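PDB 2WKD: ORF34P2 from Lactococcus phage p2, which binds single-stranded DNA, probably with nanomolar affinity and without sequence specificity, and belongs to the OB clan. Local coordinates for residues P31-E36 against V41-G46. The protein carries 2 engineered substitutions. Residues are numbered along the deposited sequence; the frame is centred on the assembly and turned at random.
Sequences PLFEKE and VKVAYG
Leu32 N donates a nearly straight hydrogen bond to Ala44 O, 2.9 Å long with an angle of 176° at the hydrogen. The same carbonyl also receives a CA-H...O contact from Pro31. Farther out, Lys35 NZ makes only a weak bond to Val41 O; a bend at chi3 (-100°) brings CE, and with it NZ, up to that oxygen. The first bond flanks the last pair of a beta hairpin in the OB-class domain, whose antiparallel strands are 25-31 and 45-49, while the lysine bond lies in its long connecting loop. Pro31 and Tyr45 form that non-hydrogen-bonded pair, and beyond them regular pairing gives way to two irregular arms. At this pair the proline lies over one face of the tyrosine ring, a CH-pi contact with Pro31 CB 4.2 Å from the ring centroid of Tyr45. Much of the remaining packing is apolar. Val43 divides its branches, CG1 meeting Pro31 CB at 3.6 Å and CG2 resting on the aliphatic CD of Lys35. Phe33, with CG between the backbone N and the carbonyl carbon (chi1 46°), carries its ring across to residues 42-44, where CE2 touches Ala44 CB at 3.8 Å, CZ approaches the backbone N of Ala44 and Lys42 O lies at the edge. This ring also meets Tyr77 of the second subunit edge-to-face, while Glu34 turns from the hairpin partner to a salt bridge with Arg65 of that subunit.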
loop_
_atom_site.group_PDB
_atom_site.type_symbol
_atom_site.label_atom_id
_atom_site.label_comp_id
_atom_site.label_asym_id
_atom_site.label_seq_id
_atom_site.Cartn_x
_atom_site.Cartn_y
_atom_site.Cartn_z
ATOM N N PRO A 31 -4.655 -8.369 -3.020
ATOM C CA PRO A 31 -4.167 -7.481 -4.101
ATOM C C PRO A 31 -3.571 -6.195 -3.515
ATOM O O PRO A 31 -4.162 -5.592 -2.613
ATOM C CB PRO A 31 -5.436 -7.165 -4.905
ATOM C CG PRO A 31 -6.549 -7.260 -3.920
ATOM C CD PRO A 31 -6.134 -8.368 -2.937
ATOM N N LEU A 32 -2.402 -5.814 -4.013
ATOM C CA LEU A 32 -1.703 -4.614 -3.567
ATOM C C LEU A 32 -2.147 -3.325 -4.253
ATOM O O LEU A 32 -1.756 -2.237 -3.831
ATOM C CB LEU A 32 -0.196 -4.787 -3.726
ATOM C CG LEU A 32 0.336 -6.023 -3.015
ATOM C CD1 LEU A 32 1.826 -6.113 -3.274
ATOM C CD2 LEU A 32 0.027 -6.015 -1.496
ATOM N N PHE A 33 -2.945 -3.449 -5.309
ATOM C CA PHE A 33 -3.511 -2.292 -6.026
ATOM C C PHE A 33 -4.642 -2.712 -6.963
ATOM O O PHE A 33 -4.911 -3.902 -7.102
ATOM C CB PHE A 33 -2.430 -1.501 -6.788
ATOM C CG PHE A 33 -1.472 -2.355 -7.571
ATOM C CD1 PHE A 33 -1.794 -2.780 -8.858
ATOM C CD2 PHE A 33 -0.234 -2.692 -7.036
ATOM C CE1 PHE A 33 -0.907 -3.563 -9.599
ATOM C CE2 PHE A 33 0.666 -3.474 -7.755
ATOM C CZ PHE A 33 0.328 -3.910 -9.050
ATOM N N GLU A 34 -5.313 -1.739 -7.577
ATOM C CA GLU A 34 -6.413 -2.010 -8.503
ATOM C C GLU A 34 -6.023 -1.734 -9.965
ATOM O O GLU A 34 -4.967 -1.160 -10.243
ATOM C CB GLU A 34 -7.629 -1.130 -8.201
ATOM C CG GLU A 34 -7.985 -0.880 -6.769
ATOM C CD GLU A 34 -8.794 0.399 -6.634
ATOM O OE1 GLU A 34 -9.108 0.778 -5.493
ATOM O OE2 GLU A 34 -9.109 1.033 -7.670
ATOM N N LYS A 35 -6.915 -2.121 -10.879
ATOM C CA LYS A 35 -6.769 -1.879 -12.327
ATOM C C LYS A 35 -8.106 -1.416 -12.917
ATOM O O LYS A 35 -9.131 -1.456 -12.230
ATOM C CB LYS A 35 -6.297 -3.154 -13.034
ATOM C CG LYS A 35 -7.281 -4.316 -12.909
ATOM C CD LYS A 35 -6.642 -5.666 -13.190
ATOM C CE LYS A 35 -6.934 -6.167 -14.597
ATOM N NZ LYS A 35 -6.425 -7.565 -14.760
ATOM N N GLU A 36 -8.094 -0.993 -14.184
ATOM C CA GLU A 36 -9.321 -0.620 -14.906
ATOM C C GLU A 36 -10.149 -1.840 -15.306
ATOM O O GLU A 36 -9.616 -2.824 -15.818
ATOM C CB GLU A 36 -8.992 0.204 -16.149
ATOM C CG GLU A 36 -8.501 1.605 -15.855
ATOM C CD GLU A 36 -7.564 2.133 -16.922
ATOM O OE1 GLU A 36 -7.340 1.440 -17.939
ATOM O OE2 GLU A 36 -7.044 3.251 -16.743
ATOM N N VAL A 41 -3.106 -5.979 -17.844
ATOM C CA VAL A 41 -2.438 -5.406 -16.677
ATOM C C VAL A 41 -2.746 -6.241 -15.434
ATOM O O VAL A 41 -3.845 -6.167 -14.887
ATOM C CB VAL A 41 -2.858 -3.926 -16.453
ATOM C CG1 VAL A 41 -2.256 -3.372 -15.152
ATOM C CG2 VAL A 41 -2.468 -3.062 -17.660
ATOM N N LYS A 42 -1.781 -7.043 -14.990
ATOM C CA LYS A 42 -2.026 -7.949 -13.869
ATOM C C LYS A 42 -1.738 -7.304 -12.510
ATOM O O LYS A 42 -0.757 -6.581 -12.344
ATOM C CB LYS A 42 -1.267 -9.274 -14.028
ATOM C CG LYS A 42 0.244 -9.204 -13.817
ATOM C CD LYS A 42 0.744 -10.463 -13.098
ATOM C CE LYS A 42 2.231 -10.380 -12.783
ATOM N NZ LYS A 42 3.052 -10.105 -13.997
ATOM N N VAL A 43 -2.605 -7.577 -11.543
ATOM C CA VAL A 43 -2.460 -7.032 -10.194
ATOM C C VAL A 43 -1.506 -7.890 -9.357
ATOM O O VAL A 43 -1.625 -9.113 -9.337
ATOM C CB VAL A 43 -3.841 -6.889 -9.508
ATOM C CG1 VAL A 43 -3.699 -6.640 -8.013
ATOM C CG2 VAL A 43 -4.638 -5.766 -10.172
ATOM N N ALA A 44 -0.554 -7.244 -8.686
ATOM C CA ALA A 44 0.340 -7.938 -7.769
ATOM C C ALA A 44 -0.381 -8.285 -6.449
ATOM O O ALA A 44 -1.256 -7.536 -5.994
ATOM C CB ALA A 44 1.570 -7.106 -7.512
ATOM N N TYR A 45 -0.014 -9.425 -5.859
ATOM C CA TYR A 45 -0.621 -9.926 -4.628
ATOM C C TYR A 45 0.406 -10.072 -3.532
ATOM O O TYR A 45 1.524 -10.505 -3.783
ATOM C CB TYR A 45 -1.333 -11.264 -4.861
ATOM C CG TYR A 45 -2.675 -11.072 -5.504
ATOM C CD1 TYR A 45 -2.774 -10.775 -6.861
ATOM C CD2 TYR A 45 -3.844 -11.147 -4.751
ATOM C CE1 TYR A 45 -4.003 -10.565 -7.454
ATOM C CE2 TYR A 45 -5.081 -10.941 -5.329
ATOM C CZ TYR A 45 -5.150 -10.650 -6.688
ATOM O OH TYR A 45 -6.368 -10.447 -7.279
ATOM N N GLY A 46 0.028 -9.667 -2.324
ATOM C CA GLY A 46 0.890 -9.841 -1.167
ATOM C C GLY A 46 0.331 -10.887 -0.221
ATOM O O GLY A 46 -0.887 -11.045 -0.098
#